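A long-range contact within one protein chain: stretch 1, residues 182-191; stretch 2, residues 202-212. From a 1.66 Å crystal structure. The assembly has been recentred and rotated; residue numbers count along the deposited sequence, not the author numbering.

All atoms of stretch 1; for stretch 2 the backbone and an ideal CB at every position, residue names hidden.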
# COMPACT_ATOMS: atom_id res chain seq x y z
N LYS A 182 3.98 -34.08 25.67
CA LYS A 182 3.64 -35.42 25.36
C LYS A 182 4.71 -36.33 25.92
O LYS A 182 4.41 -37.38 26.49
CB LYS A 182 3.58 -35.64 23.86
CG LYS A 182 3.36 -37.08 23.49
CD LYS A 182 3.26 -37.28 22.01
CE LYS A 182 2.81 -38.72 21.72
NZ LYS A 182 4.00 -39.53 21.77
N ASP A 183 5.94 -35.96 25.68
CA ASP A 183 7.08 -36.73 26.23
C ASP A 183 7.13 -36.70 27.79
O ASP A 183 7.57 -37.69 28.43
CB ASP A 183 8.38 -36.22 25.64
CG ASP A 183 8.58 -36.60 24.20
OD1 ASP A 183 7.91 -37.54 23.68
OD2 ASP A 183 9.47 -35.94 23.58
N ALA A 184 6.71 -35.60 28.42
CA ALA A 184 6.64 -35.53 29.87
C ALA A 184 5.67 -36.57 30.39
O ALA A 184 5.91 -37.21 31.41
CB ALA A 184 6.19 -34.14 30.33
N VAL A 185 4.57 -36.78 29.69
CA VAL A 185 3.65 -37.85 30.08
C VAL A 185 4.35 -39.22 30.17
O VAL A 185 4.22 -39.97 31.15
CB VAL A 185 2.48 -38.03 29.10
CG1 VAL A 185 1.54 -39.09 29.62
CG2 VAL A 185 1.66 -36.73 28.91
N THR A 186 5.11 -39.52 29.13
CA THR A 186 5.77 -40.80 28.96
C THR A 186 6.86 -40.92 30.05
O THR A 186 6.99 -41.98 30.69
CB THR A 186 6.45 -40.87 27.58
OG1 THR A 186 5.46 -40.71 26.54
CG2 THR A 186 7.16 -42.14 27.38
N LEU A 187 7.59 -39.86 30.28
CA LEU A 187 8.68 -39.85 31.28
C LEU A 187 8.16 -40.06 32.72
O LEU A 187 8.71 -40.92 33.52
CB LEU A 187 9.57 -38.62 31.21
CG LEU A 187 10.48 -38.41 29.98
CD1 LEU A 187 11.12 -37.03 30.06
CD2 LEU A 187 11.55 -39.47 29.89
N ARG A 188 7.08 -39.35 33.08
CA ARG A 188 6.45 -39.59 34.40
C ARG A 188 5.94 -41.02 34.56
O ARG A 188 6.05 -41.63 35.67
CB ARG A 188 5.35 -38.52 34.74
CG ARG A 188 5.93 -37.11 34.96
CD ARG A 188 4.87 -36.02 35.29
NE ARG A 188 4.03 -36.37 36.46
CZ ARG A 188 4.28 -36.03 37.71
NH1 ARG A 188 5.31 -35.27 38.00
NH2 ARG A 188 3.45 -36.41 38.71
N LYS A 189 5.38 -41.55 33.50
CA LYS A 189 4.89 -42.90 33.48
C LYS A 189 6.03 -43.93 33.72
O LYS A 189 5.92 -44.80 34.56
CB LYS A 189 4.22 -43.23 32.16
CG LYS A 189 3.34 -44.42 32.40
CD LYS A 189 2.93 -45.22 31.22
CE LYS A 189 1.80 -46.15 31.74
NZ LYS A 189 2.07 -47.54 31.32
N LEU A 190 7.11 -43.80 32.97
CA LEU A 190 8.33 -44.57 33.19
C LEU A 190 8.79 -44.53 34.65
O LEU A 190 9.04 -45.58 35.22
CB LEU A 190 9.47 -44.10 32.26
CG LEU A 190 9.32 -44.51 30.80
CD1 LEU A 190 10.23 -43.69 29.93
CD2 LEU A 190 9.63 -45.98 30.55
N VAL A 191 8.88 -43.35 35.26
CA VAL A 191 9.28 -43.27 36.65
C VAL A 191 8.20 -43.95 37.55
O VAL A 191 8.57 -44.65 38.49
CB VAL A 191 9.51 -41.86 37.09
CG1 VAL A 191 9.72 -41.77 38.60
CG2 VAL A 191 10.66 -41.22 36.34
N UNK A 202 17.27 -44.44 27.38
CA UNK A 202 17.02 -44.82 25.98
C UNK A 202 15.78 -44.06 25.42
O UNK A 202 15.73 -43.65 24.26
CB UNK A 202 16.81 -46.33 25.88
N UNK A 203 14.76 -43.97 26.26
CA UNK A 203 13.55 -43.27 25.88
C UNK A 203 13.91 -41.78 25.57
O UNK A 203 13.44 -41.18 24.54
CB UNK A 203 12.50 -43.38 26.99
N UNK A 204 14.62 -41.18 26.49
CA UNK A 204 15.03 -39.77 26.36
C UNK A 204 15.82 -39.60 25.07
O UNK A 204 15.66 -38.66 24.38
CB UNK A 204 15.86 -39.32 27.56
N UNK A 205 16.74 -40.52 24.75
CA UNK A 205 17.51 -40.40 23.50
C UNK A 205 16.66 -40.47 22.24
O UNK A 205 16.93 -39.79 21.31
CB UNK A 205 18.57 -41.50 23.44
N UNK A 206 15.62 -41.29 22.22
CA UNK A 206 14.74 -41.38 21.09
C UNK A 206 13.96 -40.03 20.98
O UNK A 206 13.83 -39.52 19.86
CB UNK A 206 13.80 -42.58 21.24
N UNK A 207 13.52 -39.50 22.13
CA UNK A 207 12.76 -38.20 22.21
C UNK A 207 13.62 -37.08 21.65
O UNK A 207 13.15 -36.28 20.80
CB UNK A 207 12.36 -37.87 23.65
N UNK A 208 14.87 -37.06 22.04
CA UNK A 208 15.84 -36.06 21.58
C UNK A 208 16.12 -36.19 20.10
O UNK A 208 16.29 -35.15 19.46
CB UNK A 208 17.15 -36.18 22.36
N UNK A 209 16.18 -37.41 19.55
CA UNK A 209 16.41 -37.61 18.11
C UNK A 209 15.29 -36.93 17.33
O UNK A 209 15.53 -36.31 16.35
CB UNK A 209 16.48 -39.10 17.76
N UNK A 210 14.07 -37.10 17.78
CA UNK A 210 12.91 -36.43 17.18
C UNK A 210 13.00 -34.93 17.33
O UNK A 210 12.73 -34.25 16.36
CB UNK A 210 11.61 -36.93 17.81
N UNK A 211 13.30 -34.42 18.52
CA UNK A 211 13.48 -32.99 18.69
C UNK A 211 14.56 -32.41 17.77
O UNK A 211 14.40 -31.30 17.23
CB UNK A 211 13.83 -32.69 20.15
N UNK A 212 15.68 -33.13 17.64
CA UNK A 212 16.74 -32.74 16.76
C UNK A 212 16.21 -32.53 15.33
O UNK A 212 16.52 -31.50 14.67
CB UNK A 212 17.85 -33.79 16.78

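Both stretches are helical throughout and run almost antiparallel, their axes 11.0 Å apart at closest approach. At that spacing, positions facing stretch 1 must carry reach of their own or meet a side chain that supplies it.

Position 202 has nothing of stretch 1 within 5.5 Å of its ideal CB, so this contact sets no preference. It is Ala-202.

At position 203 the CB points toward stretch 1, and its ideal position lies only 3.7 Å from Leu-190 CD1. With leucine already filling the gap, a small apolar residue suits best, although a longer chain bending aside cannot be excluded. The residue is Ala-203, whose CB packs against CD1 of Leu-190 at 3.7 Å.

Position 204 points sideways, its ideal CB 4.9 Å from Leu-187 CD2. Many side chains would do, apolar or long and flexible. Lys-204 stays beside Leu-187 at its CB while its end leads away from stretch 1. Position 205 is out of reach; it is Gln-205.

Position 206 also points sideways, but a long chain could turn back toward the acid of Asp-183, which favours lysine, arginine or a polar residue. Lys-206 does come nearer at its end, yet its NZ stays 5.0 Å from Asp-183 OD1. That NZ instead forms a salt bridge with OE2 of the residue at 210, one helical turn on, at 3.2 Å.

Position 207 is the centre of the contact. Its CB points toward stretch 1, and its CA lies 7.1 Å from the CA of Asp-183. Asp-183 OD2 stands 3.5 Å from the ideal CB, while Thr-186 CG2 and Leu-187 CD2 offer apolar surface farther along. A long, unbranched, flexible apolar chain would fit, with leucine a shorter alternative. The deposited residue is selenomethionine, Met-207: its SE lies 3.9 Å from Leu-187 CD2, and its CE reaches Thr-186 CG2 at 3.7 Å.

Positions 208 and 209 receive no contact from stretch 1; they are Leu-208 and Ala-209.

Position 210 points toward stretch 1 across a space wide enough for a polar chain or water. Glu-210 uses it: one water donates to its OE1 at 2.8 Å and to Asp-183 OD1 at 2.6 Å, and so bridges the two carboxylates.

Position 211 points sideways, with no atom of stretch 1 within 5.5 Å of its ideal CB; a longer polar chain, a donor for instance, could reach Asp-183. Asp-211 is instead a like charge, its OD1 4.4 Å from Asp-183 OD2; both oxygens find hydrogen bonds elsewhere in the structure. Position 212, out of reach, is Tyr-212.

Stretch 2 (202-212) AAKQKMLAEDY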
# COMPACT_ATOMS: atom_id res chain seq x y z
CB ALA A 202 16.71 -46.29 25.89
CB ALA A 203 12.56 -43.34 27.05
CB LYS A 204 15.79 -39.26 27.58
CG LYS A 204 15.90 -37.76 27.55
CD LYS A 204 16.78 -37.07 28.59
CE LYS A 204 18.22 -37.57 28.55
NZ LYS A 204 18.98 -36.67 29.42
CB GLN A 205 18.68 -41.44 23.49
CG GLN A 205 19.65 -41.10 24.63
CD GLN A 205 20.34 -39.71 24.40
OE1 GLN A 205 20.73 -39.43 23.27
NE2 GLN A 205 20.46 -38.89 25.41
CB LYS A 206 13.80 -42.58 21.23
CG LYS A 206 12.62 -42.62 20.25
CD LYS A 206 11.33 -43.29 20.80
CE LYS A 206 10.00 -42.64 20.29
NZ LYS A 206 9.49 -41.49 21.13
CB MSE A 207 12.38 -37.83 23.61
CG MSE A 207 11.37 -38.84 24.14
SE MSE A 207 11.23 -38.57 26.09
CE MSE A 207 9.97 -40.05 26.18
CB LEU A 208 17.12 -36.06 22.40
CG LEU A 208 16.96 -35.51 23.82
CD1 LEU A 208 18.20 -35.71 24.60
CD2 LEU A 208 16.63 -34.06 23.85
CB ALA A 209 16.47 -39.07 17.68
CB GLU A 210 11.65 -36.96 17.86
CG GLU A 210 11.40 -38.44 17.60
CD GLU A 210 10.49 -39.14 18.59
OE1 GLU A 210 10.30 -38.58 19.71
OE2 GLU A 210 9.94 -40.18 18.21
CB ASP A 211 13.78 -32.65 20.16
CG ASP A 211 12.73 -33.19 21.13
OD1 ASP A 211 11.63 -33.52 20.61
OD2 ASP A 211 13.05 -33.31 22.39
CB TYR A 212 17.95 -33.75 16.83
CG TYR A 212 19.14 -33.27 16.02
CD1 TYR A 212 20.07 -32.44 16.56
CD2 TYR A 212 19.24 -33.53 14.66
CE1 TYR A 212 21.11 -31.92 15.83
CE2 TYR A 212 20.32 -33.02 13.91
CZ TYR A 212 21.23 -32.22 14.53
OH TYR A 212 22.26 -31.70 13.79
O HOH W 1 8.22 -38.92 21.52
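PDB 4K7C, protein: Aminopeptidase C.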